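Local coordinates for tegumental protein 20.8 kDa (Clonorchis sinensis, PDB 5X2D) that is a tegumental-allergen-like protein, probably calcium-binding in its full-length form, of which this is the dynein-light-chain-like domain that pairs with a second copy, at residues G55-I69 and Q80-S94. Sequence-based numbering, arbitrary orientation.
Sequences GGCWQVMVVDGSYWI and QFELYNRAYLFWQTS
Trp58 lays its indole over the start of the Gln92 side chain: Gln92 CB sits 3.6 Å from the centroid of the Trp58 six-membered ring, only 14° off the normal, a CH-pi contact over the face. The two belong to the antiparallel strands 58-63 and 87-92 of a dynein-light-chain-like fold, whose sheet packs against helices 16-29 and 36-54. Regular backbone bonds join Gln59 to Trp91, Met61 to Leu89 and Val63 to Ala87. On the helix-covered face, Phe90 CB meets the edge of the Trp58 ring, Val60 CG2 lies 3.6 Å from Phe90 CE2, and Val62 runs alongside Tyr88.

Part of the other face is overlaid by strand 66-69, reached by a turn at Asp64 and Gly65, with Ile69 at the Trp91 edge. Tyr67 holds CG between its backbone N and carbonyl carbon (chi1 68°), which brings the ring to Leu89 and its CE2 edge against Ala87 CB; its OH gives a 2.9 Å hydrogen bond to Gln80 OE1 from above the amide plane. Met61 bends at its last torsion to bring CE 3.5 Å from Leu89 CD2 and up to the Trp91 ring. Residues 61-69 also pair with a strand of the second subunit, carrying the sheet across the dimer.

Back at the Trp58 end, Gly55 O is gripped from opposite faces of its carbonyl plane, by Trp58 NE1 at 2.9 Å and by Gln92 NE2 at 3.0 Å.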
ATOM      1  N   GLY A  55       1.416 -18.669  -7.819  1.00 99.07           N
ATOM      2  CA  GLY A  55       0.796 -18.382  -9.102  1.00 90.36           C
ATOM      3  C   GLY A  55       0.388 -16.925  -9.261  1.00 83.54           C
ATOM      4  O   GLY A  55       0.235 -16.201  -8.273  1.00 76.90           O
ATOM      5  N   GLY A  56       0.258 -16.483 -10.510  1.00 81.15           N
ATOM      6  CA  GLY A  56      -0.223 -15.145 -10.815  1.00 76.97           C
ATOM      7  C   GLY A  56       0.807 -14.063 -10.581  1.00 87.11           C
ATOM      8  O   GLY A  56       1.948 -14.366 -10.223  1.00 83.50           O
ATOM      9  N   CYS A  57       0.405 -12.804 -10.764  1.00 95.85           N
ATOM     10  CA  CYS A  57       1.281 -11.669 -10.455  1.00 99.64           C
ATOM     11  C   CYS A  57       0.973 -11.135  -9.038  1.00 90.87           C
ATOM     12  O   CYS A  57      -0.180 -10.954  -8.671  1.00 90.19           O
ATOM     13  CB  CYS A  57       1.134 -10.556 -11.504  1.00 93.08           C
ATOM     14  SG  CYS A  57       0.903 -11.158 -13.205  1.00171.18           S
ATOM     15  N   TRP A  58       2.016 -10.912  -8.247  1.00 75.06           N
ATOM     16  CA  TRP A  58       1.874 -10.418  -6.884  1.00 68.28           C
ATOM     17  C   TRP A  58       2.452  -9.027  -6.681  1.00 70.62           C
ATOM     18  O   TRP A  58       3.476  -8.694  -7.270  1.00 81.92           O
ATOM     19  CB  TRP A  58       2.569 -11.369  -5.929  1.00 70.17           C
ATOM     20  CG  TRP A  58       1.823 -12.638  -5.669  1.00 79.46           C
ATOM     21  CD1 TRP A  58       1.715 -13.720  -6.498  1.00 86.21           C
ATOM     22  CD2 TRP A  58       1.120 -12.981  -4.470  1.00 74.08           C
ATOM     23  NE1 TRP A  58       0.978 -14.708  -5.890  1.00 81.67           N
ATOM     24  CE2 TRP A  58       0.602 -14.278  -4.644  1.00 75.48           C
ATOM     25  CE3 TRP A  58       0.877 -12.312  -3.268  1.00 68.26           C
ATOM     26  CZ2 TRP A  58      -0.140 -14.919  -3.664  1.00 71.96           C
ATOM     27  CZ3 TRP A  58       0.135 -12.948  -2.307  1.00 75.33           C
ATOM     28  CH2 TRP A  58      -0.363 -14.241  -2.504  1.00 63.19           C
ATOM     29  N   GLN A  59       1.853  -8.230  -5.802  1.00 67.69           N
ATOM     30  CA  GLN A  59       2.460  -6.951  -5.475  1.00 66.23           C
ATOM     31  C   GLN A  59       2.856  -6.948  -4.013  1.00 83.16           C
ATOM     32  O   GLN A  59       2.015  -7.153  -3.130  1.00 85.03           O
ATOM     33  CB  GLN A  59       1.537  -5.775  -5.785  1.00 67.35           C
ATOM     34  CG  GLN A  59       2.358  -4.506  -5.961  1.00 93.00           C
ATOM     35  CD  GLN A  59       1.596  -3.356  -6.562  1.00 90.96           C
ATOM     36  OE1 GLN A  59       0.391  -3.209  -6.334  1.00100.56           O
ATOM     37  NE2 GLN A  59       2.296  -2.525  -7.348  1.00 80.29           N
ATOM     38  N   VAL A  60       4.148  -6.733  -3.765  1.00 78.62           N
ATOM     39  CA  VAL A  60       4.699  -6.793  -2.415  1.00 78.15           C
ATOM     40  C   VAL A  60       5.105  -5.392  -1.983  1.00 85.29           C
ATOM     41  O   VAL A  60       5.924  -4.731  -2.634  1.00 82.42           O
ATOM     42  CB  VAL A  60       5.923  -7.732  -2.329  1.00 75.52           C
ATOM     43  CG1 VAL A  60       6.507  -7.714  -0.929  1.00 75.19           C
ATOM     44  CG2 VAL A  60       5.544  -9.137  -2.701  1.00 78.56           C
ATOM     45  N   MET A  61       4.502  -4.921  -0.904  1.00 80.51           N
ATOM     46  CA  MET A  61       4.844  -3.608  -0.399  1.00 81.67           C
ATOM     47  C   MET A  61       5.426  -3.725   0.999  1.00 81.49           C
ATOM     48  O   MET A  61       4.835  -4.357   1.871  1.00 94.92           O
ATOM     49  CB  MET A  61       3.623  -2.696  -0.402  1.00 68.35           C
ATOM     50  CG  MET A  61       3.871  -1.366   0.265  1.00 70.08           C
ATOM     51  SD  MET A  61       2.454  -0.301   0.034  1.00 80.07           S
ATOM     52  CE  MET A  61       1.185  -1.337   0.678  1.00 88.95           C
ATOM     53  N   VAL A  62       6.604  -3.147   1.196  1.00 78.91           N
ATOM     54  CA  VAL A  62       7.247  -3.133   2.502  1.00 83.48           C
ATOM     55  C   VAL A  62       7.202  -1.727   3.100  1.00 84.87           C
ATOM     56  O   VAL A  62       7.498  -0.753   2.413  1.00 76.54           O
ATOM     57  CB  VAL A  62       8.712  -3.620   2.405  1.00 87.28           C
ATOM     58  CG1 VAL A  62       9.347  -3.716   3.787  1.00 89.92           C
ATOM     59  CG2 VAL A  62       8.777  -4.963   1.672  1.00 88.67           C
ATOM     60  N   VAL A  63       6.825  -1.622   4.370  1.00 83.99           N
ATOM     61  CA  VAL A  63       6.727  -0.321   5.034  1.00 87.95           C
ATOM     62  C   VAL A  63       7.516  -0.225   6.337  1.00 96.08           C
ATOM     63  O   VAL A  63       7.497  -1.142   7.163  1.00112.46           O
ATOM     64  CB  VAL A  63       5.262   0.057   5.330  1.00 86.31           C
ATOM     65  CG1 VAL A  63       5.182   1.385   6.104  1.00 91.65           C
ATOM     66  CG2 VAL A  63       4.496   0.146   4.056  1.00 79.58           C
ATOM     67  N   ASP A  64       8.203   0.902   6.510  1.00112.08           N
ATOM     68  CA  ASP A  64       8.871   1.246   7.764  1.00104.29           C
ATOM     69  C   ASP A  64       8.075   2.406   8.345  1.00104.78           C
ATOM     70  O   ASP A  64       8.322   3.563   8.024  1.00105.99           O
ATOM     71  CB  ASP A  64      10.316   1.661   7.446  1.00107.11           C
ATOM     72  CG  ASP A  64      11.304   1.401   8.577  1.00125.22           C
ATOM     73  OD1 ASP A  64      11.008   1.685   9.762  1.00118.99           O
ATOM     74  OD2 ASP A  64      12.410   0.913   8.256  1.00122.91           O
ATOM     75  N   GLY A  65       7.171   2.105   9.268  1.00104.22           N
ATOM     76  CA  GLY A  65       6.209   3.108   9.677  1.00104.25           C
ATOM     77  C   GLY A  65       4.818   2.574   9.986  1.00101.92           C
ATOM     78  O   GLY A  65       4.602   1.376  10.157  1.00102.23           O
ATOM     79  N   SER A  66       3.856   3.489   9.999  1.00103.36           N
ATOM     80  CA  SER A  66       2.483   3.213  10.395  1.00101.75           C
ATOM     81  C   SER A  66       1.542   3.586   9.246  1.00104.23           C
ATOM     82  O   SER A  66       1.832   4.512   8.507  1.00101.33           O
ATOM     83  CB  SER A  66       2.148   3.995  11.663  1.00108.39           C
ATOM     84  OG  SER A  66       0.755   4.144  11.830  1.00118.43           O
ATOM     85  N   TYR A  67       0.434   2.865   9.063  1.00102.10           N
ATOM     86  CA  TYR A  67      -0.419   3.141   7.900  1.00 92.26           C
ATOM     87  C   TYR A  67      -1.916   2.926   8.101  1.00 90.70           C
ATOM     88  O   TYR A  67      -2.350   2.347   9.103  1.00 91.19           O
ATOM     89  CB  TYR A  67       0.063   2.334   6.695  1.00 90.14           C
ATOM     90  CG  TYR A  67      -0.100   0.836   6.763  1.00 88.45           C
ATOM     91  CD1 TYR A  67      -1.313   0.233   6.440  1.00 85.97           C
ATOM     92  CD2 TYR A  67       0.981   0.016   7.049  1.00 89.39           C
ATOM     93  CE1 TYR A  67      -1.452  -1.127   6.459  1.00 84.51           C
ATOM     94  CE2 TYR A  67       0.850  -1.354   7.078  1.00 87.97           C
ATOM     95  CZ  TYR A  67      -0.370  -1.917   6.774  1.00 85.49           C
ATOM     96  OH  TYR A  67      -0.534  -3.281   6.796  1.00 91.83           O
ATOM     97  N   TRP A  68      -2.691   3.518   7.190  1.00 89.24           N
ATOM     98  CA  TRP A  68      -4.152   3.430   7.192  1.00 87.82           C
ATOM     99  C   TRP A  68      -4.792   3.185   5.814  1.00 84.98           C
ATOM    100  O   TRP A  68      -4.723   4.054   4.949  1.00 84.87           O
ATOM    101  CB  TRP A  68      -4.734   4.721   7.786  1.00 89.84           C
ATOM    102  CG  TRP A  68      -4.451   4.902   9.256  1.00 92.62           C
ATOM    103  CD1 TRP A  68      -5.279   4.596  10.271  1.00 93.32           C
ATOM    104  CD2 TRP A  68      -3.259   5.439   9.846  1.00 95.26           C
ATOM    105  NE1 TRP A  68      -4.686   4.891  11.476  1.00106.65           N
ATOM    106  CE2 TRP A  68      -3.451   5.409  11.247  1.00 97.44           C
ATOM    107  CE3 TRP A  68      -2.055   5.949   9.343  1.00 96.19           C
ATOM    108  CZ2 TRP A  68      -2.481   5.867  12.141  1.00100.45           C
ATOM    109  CZ3 TRP A  68      -1.081   6.397  10.242  1.00 99.22           C
ATOM    110  CH2 TRP A  68      -1.307   6.356  11.623  1.00101.28           C
ATOM    111  N   ILE A  69      -5.438   2.038   5.602  1.00 86.11           N
ATOM    112  CA  ILE A  69      -6.141   1.798   4.329  1.00 88.11           C
ATOM    113  C   ILE A  69      -7.659   1.830   4.456  1.00 79.47           C
ATOM    114  O   ILE A  69      -8.207   1.329   5.428  1.00 79.96           O
ATOM    115  CB  ILE A  69      -5.767   0.448   3.683  1.00 85.03           C
ATOM    116  CG1 ILE A  69      -4.256   0.240   3.669  1.00 90.27           C
ATOM    117  CG2 ILE A  69      -6.277   0.383   2.230  1.00 78.17           C
ATOM    118  CD1 ILE A  69      -3.812  -0.824   2.644  1.00 89.01           C
ATOM    119  N   GLN A  80      -0.945  -9.679   5.369  1.00 72.66           N
ATOM    120  CA  GLN A  80      -0.264  -8.482   5.865  1.00 77.05           C
ATOM    121  C   GLN A  80       0.291  -8.732   7.256  1.00 77.62           C
ATOM    122  O   GLN A  80      -0.473  -8.971   8.166  1.00 79.21           O
ATOM    123  CB  GLN A  80      -1.213  -7.275   5.875  1.00 74.51           C
ATOM    124  CG  GLN A  80      -1.751  -6.895   4.497  1.00 63.05           C
ATOM    125  CD  GLN A  80      -2.555  -5.612   4.506  1.00 64.29           C
ATOM    126  OE1 GLN A  80      -2.596  -4.903   5.498  1.00 85.88           O
ATOM    127  NE2 GLN A  80      -3.255  -5.346   3.420  1.00 77.23           N
ATOM    128  N   PHE A  81       1.611  -8.661   7.425  1.00 76.71           N
ATOM    129  CA  PHE A  81       2.229  -9.005   8.704  1.00 66.85           C
ATOM    130  C   PHE A  81       3.448  -8.156   9.032  1.00 75.86           C
ATOM    131  O   PHE A  81       4.182  -7.734   8.129  1.00 69.20           O
ATOM    132  CB  PHE A  81       2.641 -10.475   8.711  1.00 65.83           C
ATOM    133  CG  PHE A  81       3.759 -10.797   7.763  1.00 70.59           C
ATOM    134  CD1 PHE A  81       3.492 -11.118   6.426  1.00 72.65           C
ATOM    135  CD2 PHE A  81       5.081 -10.777   8.191  1.00 67.18           C
ATOM    136  CE1 PHE A  81       4.530 -11.407   5.540  1.00 75.58           C
ATOM    137  CE2 PHE A  81       6.129 -11.068   7.304  1.00 73.30           C
ATOM    138  CZ  PHE A  81       5.852 -11.383   5.983  1.00 75.68           C
ATOM    139  N   GLU A  82       3.688  -7.968  10.334  1.00 92.77           N
ATOM    140  CA  GLU A  82       4.834  -7.201  10.852  1.00 92.60           C
ATOM    141  C   GLU A  82       5.927  -8.157  11.302  1.00 88.11           C
ATOM    142  O   GLU A  82       5.676  -9.074  12.073  1.00100.25           O
ATOM    143  CB  GLU A  82       4.440  -6.310  12.040  1.00 96.61           C
ATOM    144  CG  GLU A  82       3.306  -5.331  11.781  1.00108.67           C
ATOM    145  CD  GLU A  82       2.970  -4.488  13.005  1.00126.74           C
ATOM    146  OE1 GLU A  82       3.756  -4.500  13.983  1.00132.89           O
ATOM    147  OE2 GLU A  82       1.912  -3.817  12.989  1.00131.29           O
ATOM    148  N   LEU A  83       7.126  -7.968  10.781  1.00 76.56           N
ATOM    149  CA  LEU A  83       8.278  -8.740  11.222  1.00 84.74           C
ATOM    150  C   LEU A  83       9.386  -7.765  11.656  1.00 95.56           C
ATOM    151  O   LEU A  83       9.957  -7.021  10.826  1.00 82.97           O
ATOM    152  CB  LEU A  83       8.758  -9.680  10.116  1.00 82.67           C
ATOM    153  CG  LEU A  83      10.001 -10.538  10.353  1.00 86.27           C
ATOM    154  CD1 LEU A  83       9.641 -11.757  11.180  1.00 89.78           C
ATOM    155  CD2 LEU A  83      10.577 -10.959   9.008  1.00 84.82           C
ATOM    156  N   TYR A  84       9.651  -7.771  12.965  1.00100.54           N
ATOM    157  CA  TYR A  84      10.609  -6.873  13.588  1.00 87.91           C
ATOM    158  C   TYR A  84      10.274  -5.400  13.312  1.00 93.19           C
ATOM    159  O   TYR A  84      11.144  -4.602  12.907  1.00100.89           O
ATOM    160  CB  TYR A  84      12.016  -7.213  13.106  1.00 91.13           C
ATOM    161  CG  TYR A  84      12.453  -8.637  13.390  1.00 95.25           C
ATOM    162  CD1 TYR A  84      12.106  -9.271  14.572  1.00 94.02           C
ATOM    163  CD2 TYR A  84      13.198  -9.356  12.459  1.00 99.94           C
ATOM    164  CE1 TYR A  84      12.508 -10.580  14.835  1.00 93.77           C
ATOM    165  CE2 TYR A  84      13.600 -10.665  12.711  1.00 98.58           C
ATOM    166  CZ  TYR A  84      13.252 -11.268  13.898  1.00 93.03           C
ATOM    167  OH  TYR A  84      13.643 -12.564  14.145  1.00 87.30           O
ATOM    168  N   ASN A  85       9.008  -5.048  13.528  1.00 95.87           N
ATOM    169  CA  ASN A  85       8.502  -3.692  13.282  1.00114.44           C
ATOM    170  C   ASN A  85       8.782  -3.149  11.868  1.00118.25           C
ATOM    171  O   ASN A  85       9.098  -1.966  11.692  1.00113.11           O
ATOM    172  CB  ASN A  85       9.066  -2.721  14.327  1.00126.22           C
ATOM    173  CG  ASN A  85       8.030  -1.715  14.807  1.00134.18           C
ATOM    174  OD1 ASN A  85       6.838  -1.856  14.529  1.00137.83           O
ATOM    175  ND2 ASN A  85       8.477  -0.712  15.556  1.00137.16           N
ATOM    176  N   ARG A  86       8.665  -4.028  10.872  1.00109.75           N
ATOM    177  CA  ARG A  86       8.619  -3.628   9.468  1.00101.34           C
ATOM    178  C   ARG A  86       7.508  -4.423   8.800  1.00108.70           C
ATOM    179  O   ARG A  86       7.551  -5.654   8.780  1.00110.76           O
ATOM    180  CB  ARG A  86       9.960  -3.868   8.780  1.00 94.08           C
ATOM    181  CG  ARG A  86      10.391  -2.713   7.903  1.00 94.93           C
ATOM    182  CD  ARG A  86      11.896  -2.696   7.641  1.00 93.36           C
ATOM    183  NE  ARG A  86      12.376  -3.897   6.954  1.00100.12           N
ATOM    184  CZ  ARG A  86      13.634  -4.073   6.548  1.00104.81           C
ATOM    185  NH1 ARG A  86      14.540  -3.120   6.740  1.00 99.87           N
ATOM    186  NH2 ARG A  86      13.988  -5.199   5.937  1.00108.28           N
ATOM    187  N   ALA A  87       6.502  -3.730   8.276  1.00106.73           N
ATOM    188  CA  ALA A  87       5.321  -4.408   7.735  1.00 94.07           C
ATOM    189  C   ALA A  87       5.532  -4.879   6.314  1.00 83.94           C
ATOM    190  O   ALA A  87       6.196  -4.213   5.515  1.00 77.26           O
ATOM    191  CB  ALA A  87       4.095  -3.498   7.798  1.00 89.45           C
ATOM    192  N   TYR A  88       4.919  -6.019   6.007  1.00 79.42           N
ATOM    193  CA  TYR A  88       4.972  -6.615   4.685  1.00 71.21           C
ATOM    194  C   TYR A  88       3.560  -6.842   4.170  1.00 79.19           C
ATOM    195  O   TYR A  88       2.755  -7.515   4.814  1.00 95.08           O
ATOM    196  CB  TYR A  88       5.761  -7.930   4.721  1.00 82.43           C
ATOM    197  CG  TYR A  88       7.209  -7.728   5.107  1.00 91.18           C
ATOM    198  CD1 TYR A  88       7.594  -7.691   6.442  1.00100.12           C
ATOM    199  CD2 TYR A  88       8.190  -7.523   4.134  1.00 91.81           C
ATOM    200  CE1 TYR A  88       8.912  -7.487   6.798  1.00103.48           C
ATOM    201  CE2 TYR A  88       9.513  -7.314   4.483  1.00101.47           C
ATOM    202  CZ  TYR A  88       9.869  -7.297   5.819  1.00110.69           C
ATOM    203  OH  TYR A  88      11.186  -7.084   6.183  1.00123.73           O
ATOM    204  N   LEU A  89       3.249  -6.267   3.017  1.00 76.94           N
ATOM    205  CA  LEU A  89       1.930  -6.441   2.424  1.00 77.56           C
ATOM    206  C   LEU A  89       2.013  -7.280   1.143  1.00 78.83           C
ATOM    207  O   LEU A  89       2.784  -6.958   0.220  1.00 75.89           O
ATOM    208  CB  LEU A  89       1.279  -5.078   2.126  1.00 76.67           C
ATOM    209  CG  LEU A  89       0.760  -4.283   3.326  1.00 78.68           C
ATOM    210  CD1 LEU A  89       1.882  -3.473   3.899  1.00 77.10           C
ATOM    211  CD2 LEU A  89      -0.417  -3.390   2.982  1.00 74.06           C
ATOM    212  N   PHE A  90       1.237  -8.360   1.089  1.00 74.23           N
ATOM    213  CA  PHE A  90       1.150  -9.159  -0.130  1.00 79.20           C
ATOM    214  C   PHE A  90      -0.241  -9.078  -0.740  1.00 84.40           C
ATOM    215  O   PHE A  90      -1.248  -9.195  -0.027  1.00 83.85           O
ATOM    216  CB  PHE A  90       1.522 -10.618   0.136  1.00 67.16           C
ATOM    217  CG  PHE A  90       2.971 -10.810   0.502  1.00 74.68           C
ATOM    218  CD1 PHE A  90       3.447 -10.418   1.763  1.00 74.93           C
ATOM    219  CD2 PHE A  90       3.868 -11.356  -0.411  1.00 67.91           C
ATOM    220  CE1 PHE A  90       4.786 -10.593   2.113  1.00 80.18           C
ATOM    221  CE2 PHE A  90       5.211 -11.532  -0.075  1.00 87.25           C
ATOM    222  CZ  PHE A  90       5.673 -11.147   1.193  1.00 85.84           C
ATOM    223  N   TRP A  91      -0.273  -8.858  -2.056  1.00 78.44           N
ATOM    224  CA  TRP A  91      -1.483  -8.902  -2.869  1.00 82.03           C
ATOM    225  C   TRP A  91      -1.223  -9.712  -4.114  1.00 78.21           C
ATOM    226  O   TRP A  91      -0.395  -9.321  -4.926  1.00 84.98           O
ATOM    227  CB  TRP A  91      -1.921  -7.516  -3.351  1.00 93.46           C
ATOM    228  CG  TRP A  91      -2.362  -6.535  -2.344  1.00107.32           C
ATOM    229  CD1 TRP A  91      -3.437  -6.632  -1.514  1.00107.31           C
ATOM    230  CD2 TRP A  91      -1.773  -5.252  -2.094  1.00118.00           C
ATOM    231  NE1 TRP A  91      -3.544  -5.498  -0.744  1.00114.60           N
ATOM    232  CE2 TRP A  91      -2.533  -4.635  -1.080  1.00115.80           C
ATOM    233  CE3 TRP A  91      -0.672  -4.570  -2.626  1.00123.55           C
ATOM    234  CZ2 TRP A  91      -2.228  -3.373  -0.584  1.00109.70           C
ATOM    235  CZ3 TRP A  91      -0.373  -3.321  -2.134  1.00120.51           C
ATOM    236  CH2 TRP A  91      -1.154  -2.734  -1.127  1.00115.49           C
ATOM    237  N   GLN A  92      -1.984 -10.768  -4.334  1.00 71.64           N
ATOM    238  CA  GLN A  92      -1.970 -11.406  -5.633  1.00 66.74           C
ATOM    239  C   GLN A  92      -2.820 -10.541  -6.559  1.00 67.85           C
ATOM    240  O   GLN A  92      -3.952 -10.257  -6.252  1.00 68.19           O
ATOM    241  CB  GLN A  92      -2.503 -12.811  -5.513  1.00 67.03           C
ATOM    242  CG  GLN A  92      -2.633 -13.557  -6.794  1.00 74.52           C
ATOM    243  CD  GLN A  92      -3.203 -14.935  -6.559  1.00 81.37           C
ATOM    244  OE1 GLN A  92      -4.179 -15.104  -5.804  1.00 69.84           O
ATOM    245  NE2 GLN A  92      -2.576 -15.940  -7.161  1.00 91.97           N
ATOM    246  N   THR A  93      -2.249 -10.032  -7.647  1.00 92.85           N
ATOM    247  CA  THR A  93      -3.013  -9.127  -8.514  1.00 90.00           C
ATOM    248  C   THR A  93      -3.697  -9.838  -9.677  1.00 89.89           C
ATOM    249  O   THR A  93      -4.551  -9.249 -10.319  1.00 90.61           O
ATOM    250  CB  THR A  93      -2.126  -7.985  -9.096  1.00 96.97           C
ATOM    251  OG1 THR A  93      -0.937  -8.532  -9.678  1.00109.56           O
ATOM    252  CG2 THR A  93      -1.717  -6.988  -8.012  1.00 85.14           C
ATOM    253  N   SER A  94      -3.333 -11.096  -9.938  1.00 91.15           N
ATOM    254  CA  SER A  94      -3.984 -11.944 -10.952  1.00 95.94           C
ATOM    255  C   SER A  94      -3.649 -13.402 -10.671  1.00102.53           C
ATOM    256  O   SER A  94      -2.718 -13.670  -9.913  1.00102.24           O
ATOM    257  CB  SER A  94      -3.540 -11.574 -12.374  1.00105.92           C
ATOM    258  OG  SER A  94      -4.186 -10.401 -12.842  1.00108.29           O
TER